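Local structure of DNA-binding protein reb1 (Schizosaccharomyces pombe, 5EYB) at a contact of chain A with DNA. The protein binds specific DNA sites in the rDNA enhancer and promoter and upstream of many other genes, and takes part in terminating RNA polymerase I transcription and DNA replication. Residues are numbered along the deposited sequence; one frame, centred on the assembly and turned at random.

Contact 1: a contact of chain A with DNA. Residues 132, 158, 162, 194. With nucleotides of chain B.
Tyr158 and Arg162, one turn apart on helix 154-164 in the second Myb-associated domain of Reb1, meet the backbone of DG8 and DT9 together, while Thr194 reaches the same strand from the helix-turn-helix of the first Myb-type repeat. The close-packed side belongs to Tyr158. Its ring meets the DNA edge-on: the phenol OH donates a hydrogen bond of 2.8 Å to OP2 of the DG8 phosphate, which lies at the ring edge, and on the other rim CE2 of Tyr158 touches the thymine methyl C7 of DT9 at 3.9 Å. With CG trans to the backbone N (chi1 168°), the ring points out from the helix toward the strand. One ring face is covered by Arg162, whose CD sits 3.3 Å above the plane near the rim, and Tyr158 OH in turn lies against a face of the guanidinium. A phenylalanine here would keep the ring but would probably leave DG8 OP2 without its hydroxyl donor and the phosphate less firmly placed. The looser side begins where Arg162, bent at chi3 (60°), spreads its guanidinium between two phosphates. Arg162 NH1 stands 3.9 Å from DG8 OP2 and Arg162 NH2 3.6 Å from DT9 OP2, so these are long salt bridges. A water at the guanidinium edge fills in, lying 3.0 Å from Arg162 NH1 on a nearly straight line and 2.7 Å from OP2 of DT9. Farther along, Thr194 rests its OG1 3.4 Å from the deoxyribose C3' of DT9, a touch rather than a bond, while the approach of Gly132 O to DG8 OP1, both acceptors, is a doubtful clash.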
# COMPACT_ATOMS: atom_id res chain seq x y z
N GLY A 132 28.25 -1.50 12.08
CA GLY A 132 28.71 -0.16 11.75
C GLY A 132 29.54 -0.13 10.48
O GLY A 132 29.04 0.18 9.40
N TYR A 158 22.91 -4.59 -2.09
CA TYR A 158 23.46 -4.22 -0.79
C TYR A 158 22.35 -3.91 0.23
O TYR A 158 22.40 -4.38 1.37
CB TYR A 158 24.40 -3.02 -0.93
CG TYR A 158 24.80 -2.36 0.37
CD1 TYR A 158 25.82 -2.89 1.16
CD2 TYR A 158 24.17 -1.20 0.81
CE1 TYR A 158 26.19 -2.28 2.34
CE2 TYR A 158 24.53 -0.59 1.98
CZ TYR A 158 25.54 -1.13 2.75
OH TYR A 158 25.90 -0.52 3.93
N ARG A 162 21.05 -6.45 3.65
CA ARG A 162 20.98 -5.88 4.99
C ARG A 162 19.58 -6.03 5.60
O ARG A 162 19.44 -6.40 6.76
CB ARG A 162 21.38 -4.40 4.96
CG ARG A 162 22.88 -4.20 4.80
CD ARG A 162 23.21 -2.78 4.37
NE ARG A 162 22.76 -1.76 5.31
CZ ARG A 162 23.40 -1.45 6.44
NH1 ARG A 162 24.51 -2.08 6.78
NH2 ARG A 162 22.91 -0.50 7.23
N THR A 194 19.45 4.50 13.43
CA THR A 194 20.43 3.45 13.69
C THR A 194 20.76 3.41 15.19
O THR A 194 20.81 2.34 15.79
CB THR A 194 21.72 3.67 12.88
OG1 THR A 194 21.41 3.72 11.49
CG2 THR A 194 22.70 2.53 13.13
P DG B 8 29.10 -0.97 5.68
OP1 DG B 8 29.83 -1.38 6.90
OP2 DG B 8 28.04 -1.84 5.13
O5' DG B 8 28.46 0.47 5.94
C5' DG B 8 29.29 1.53 6.37
C4' DG B 8 28.48 2.67 6.96
O4' DG B 8 28.19 3.65 5.93
C3' DG B 8 27.14 2.29 7.58
O3' DG B 8 26.93 3.08 8.75
C2' DG B 8 26.14 2.62 6.48
C1' DG B 8 26.79 3.83 5.80
N9 DG B 8 26.49 3.94 4.38
C8 DG B 8 26.57 2.95 3.43
N7 DG B 8 26.27 3.35 2.23
C5 DG B 8 25.98 4.70 2.38
C6 DG B 8 25.58 5.67 1.42
O6 DG B 8 25.41 5.52 0.21
N1 DG B 8 25.39 6.91 2.00
C2 DG B 8 25.55 7.20 3.33
N2 DG B 8 25.31 8.47 3.70
N3 DG B 8 25.92 6.31 4.24
C4 DG B 8 26.11 5.08 3.70
P DT B 9 25.68 2.82 9.72
OP1 DT B 9 26.16 3.06 11.10
OP2 DT B 9 25.07 1.52 9.37
O5' DT B 9 24.67 4.00 9.33
C5' DT B 9 25.10 5.35 9.44
C4' DT B 9 24.07 6.31 8.84
O4' DT B 9 24.08 6.20 7.40
C3' DT B 9 22.62 6.08 9.29
O3' DT B 9 22.12 7.26 9.91
C2' DT B 9 21.87 5.76 7.98
C1' DT B 9 22.77 6.41 6.93
N1 DT B 9 22.66 5.80 5.56
C2 DT B 9 22.34 6.61 4.49
O2 DT B 9 22.14 7.81 4.60
N3 DT B 9 22.27 5.97 3.29
C4 DT B 9 22.48 4.63 3.04
O4 DT B 9 22.39 4.15 1.92
C5 DT B 9 22.80 3.83 4.20
C7 DT B 9 23.05 2.36 4.05
C6 DT B 9 22.88 4.45 5.39
O HOH W 1 25.54 -1.12 9.38

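Contact 2: a contact of chain A with DNA. Residues 155, 158-159, 162. With nucleotides of chain B.
Lys155 reaches into the major groove from the first turn of helix 154-164, in the Myb-associated domain, and reads the guanine of DG8. Its CB carries the chain off the helix, and chi1 of -162° directs CG away from the backbone N. Lys155 CG passes the imidazole of His159, 4.0 Å from NE2. The chain then turns at chi2 (60°), and Lys155 CD and CE pass outside the rim of the Tyr158 ring, on the side away from Arg162, with CD 4.1 Å from Tyr158 CD2. Lys155 CE comes near the Hoogsteen edge, a little out of the base plane, 3.7 Å from O6 of DG8. Lys155 NZ finishes the reach by donating a hydrogen bond of 3.0 Å to N7 on the Hoogsteen edge of DG8, with a second, weak one to O6. The same ammonium lies over the five-membered ring of DG7, 3.9 Å from its centre, in a cation-pi contact, so one lysine tip spans two successive guanines. N7 and O6 together mark a guanine, and this pairing is likely to favour that base. One step along the strand, His159 presents an edge to DT9: its CE1 carbon lies 3.3 Å from the thymine O4, which is in the imidazole plane, and borders methyl C7. Toward the 5' side, the phenol carbon CZ of Tyr158 packs against C2' of the DG7 sugar at 3.9 Å.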
# COMPACT_ATOMS: atom_id res chain seq x y z
N LYS A 155 23.95 -1.53 -5.50
CA LYS A 155 23.42 -0.87 -4.31
C LYS A 155 22.09 -1.47 -3.90
O LYS A 155 21.76 -1.52 -2.71
CB LYS A 155 23.27 0.63 -4.56
CG LYS A 155 23.14 1.46 -3.30
CD LYS A 155 24.38 1.30 -2.42
CE LYS A 155 24.35 2.24 -1.22
NZ LYS A 155 25.63 2.18 -0.45
N TYR A 158 22.91 -4.59 -2.09
CA TYR A 158 23.46 -4.22 -0.79
C TYR A 158 22.35 -3.91 0.23
O TYR A 158 22.40 -4.38 1.37
CB TYR A 158 24.40 -3.02 -0.93
CG TYR A 158 24.80 -2.36 0.37
CD1 TYR A 158 25.82 -2.89 1.16
CD2 TYR A 158 24.17 -1.20 0.81
CE1 TYR A 158 26.19 -2.28 2.34
CE2 TYR A 158 24.53 -0.59 1.98
CZ TYR A 158 25.54 -1.13 2.75
OH TYR A 158 25.90 -0.52 3.93
N HIS A 159 21.35 -3.13 -0.18
CA HIS A 159 20.23 -2.80 0.70
C HIS A 159 19.40 -4.03 1.02
O HIS A 159 18.97 -4.23 2.16
CB HIS A 159 19.33 -1.74 0.07
CG HIS A 159 19.89 -0.35 0.12
ND1 HIS A 159 20.54 0.15 1.23
CD2 HIS A 159 19.91 0.64 -0.81
CE1 HIS A 159 20.92 1.39 0.98
NE2 HIS A 159 20.55 1.71 -0.24
N ARG A 162 21.05 -6.45 3.65
CA ARG A 162 20.98 -5.88 4.99
C ARG A 162 19.58 -6.03 5.60
O ARG A 162 19.44 -6.40 6.76
CB ARG A 162 21.38 -4.40 4.96
CG ARG A 162 22.88 -4.20 4.80
CD ARG A 162 23.21 -2.78 4.37
NE ARG A 162 22.76 -1.76 5.31
CZ ARG A 162 23.40 -1.45 6.44
NH1 ARG A 162 24.51 -2.08 6.78
NH2 ARG A 162 22.91 -0.50 7.23
P DG B 7 29.89 -2.15 -1.13
OP1 DG B 7 30.08 -3.62 -1.18
OP2 DG B 7 28.71 -1.55 -1.79
O5' DG B 7 29.88 -1.68 0.39
C5' DG B 7 31.07 -1.78 1.17
C4' DG B 7 31.07 -0.74 2.28
O4' DG B 7 31.15 0.58 1.69
C3' DG B 7 29.82 -0.74 3.17
O3' DG B 7 30.20 -0.70 4.54
C2' DG B 7 29.07 0.52 2.76
C1' DG B 7 30.18 1.42 2.26
N9 DG B 7 29.71 2.34 1.22
C8 DG B 7 29.39 2.02 -0.07
N7 DG B 7 28.97 3.04 -0.77
C5 DG B 7 29.02 4.10 0.13
C6 DG B 7 28.69 5.47 -0.06
O6 DG B 7 28.28 6.03 -1.08
N1 DG B 7 28.89 6.21 1.11
C2 DG B 7 29.34 5.69 2.30
N2 DG B 7 29.46 6.56 3.31
N3 DG B 7 29.66 4.42 2.48
C4 DG B 7 29.47 3.68 1.36
P DG B 8 29.10 -0.97 5.68
OP1 DG B 8 29.83 -1.38 6.90
OP2 DG B 8 28.04 -1.84 5.13
O5' DG B 8 28.46 0.47 5.94
C5' DG B 8 29.29 1.53 6.37
C4' DG B 8 28.48 2.67 6.96
O4' DG B 8 28.19 3.65 5.93
C3' DG B 8 27.14 2.29 7.58
O3' DG B 8 26.93 3.08 8.75
C2' DG B 8 26.14 2.62 6.48
C1' DG B 8 26.79 3.83 5.80
N9 DG B 8 26.49 3.94 4.38
C8 DG B 8 26.57 2.95 3.43
N7 DG B 8 26.27 3.35 2.23
C5 DG B 8 25.98 4.70 2.38
C6 DG B 8 25.58 5.67 1.42
O6 DG B 8 25.41 5.52 0.21
N1 DG B 8 25.39 6.91 2.00
C2 DG B 8 25.55 7.20 3.33
N2 DG B 8 25.31 8.47 3.70
N3 DG B 8 25.92 6.31 4.24
C4 DG B 8 26.11 5.08 3.70
P DT B 9 25.68 2.82 9.72
OP1 DT B 9 26.16 3.06 11.10
OP2 DT B 9 25.07 1.52 9.37
O5' DT B 9 24.67 4.00 9.33
C5' DT B 9 25.10 5.35 9.44
C4' DT B 9 24.07 6.31 8.84
O4' DT B 9 24.08 6.20 7.40
C3' DT B 9 22.62 6.08 9.29
O3' DT B 9 22.12 7.26 9.91
C2' DT B 9 21.87 5.76 7.98
C1' DT B 9 22.77 6.41 6.93
N1 DT B 9 22.66 5.80 5.56
C2 DT B 9 22.34 6.61 4.49
O2 DT B 9 22.14 7.81 4.60
N3 DT B 9 22.27 5.97 3.29
C4 DT B 9 22.48 4.63 3.04
O4 DT B 9 22.39 4.15 1.92
C5 DT B 9 22.80 3.83 4.20
C7 DT B 9 23.05 2.36 4.05
C6 DT B 9 22.88 4.45 5.39
P DA B 10 20.75 7.23 10.75
OP1 DA B 10 20.99 7.88 12.06
OP2 DA B 10 20.23 5.84 10.70
O5' DA B 10 19.76 8.16 9.91
C5' DA B 10 20.15 9.48 9.56
C4' DA B 10 19.38 9.96 8.35
O4' DA B 10 19.73 9.15 7.20
C3' DA B 10 17.85 9.88 8.47
O3' DA B 10 17.27 11.14 8.12
C2' DA B 10 17.47 8.78 7.47
C1' DA B 10 18.57 8.91 6.44
N9 DA B 10 18.76 7.72 5.63
C8 DA B 10 18.94 6.44 6.06
N7 DA B 10 19.07 5.56 5.10
C5 DA B 10 18.97 6.32 3.95
C6 DA B 10 19.03 5.99 2.58
N6 DA B 10 19.22 4.74 2.13
N1 DA B 10 18.90 6.99 1.69
C2 DA B 10 18.71 8.24 2.14
N3 DA B 10 18.64 8.67 3.39
C4 DA B 10 18.78 7.65 4.25
O HOH W 2 25.54 -1.12 9.38

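Contact 1 and contact 2 have C-alpha centres about 8 Å apart and share Tyr158 and Arg162 of helix 154-164, so one helix supplies both backbone and base contacts. Contact 2 stays within that helix and faces the major groove, whereas contact 1 also draws in the loop residue Gly132 and Thr194 of helix 193-199 along the phosphates. Clamping the strand at DG8 and DT9 probably fixes the helix at the depth and register its base-reading side chains need. Thr194, in the first Myb-type repeat, touches the same strand, which suggests that the Myb-associated domain and that repeat bind neighbouring parts of it.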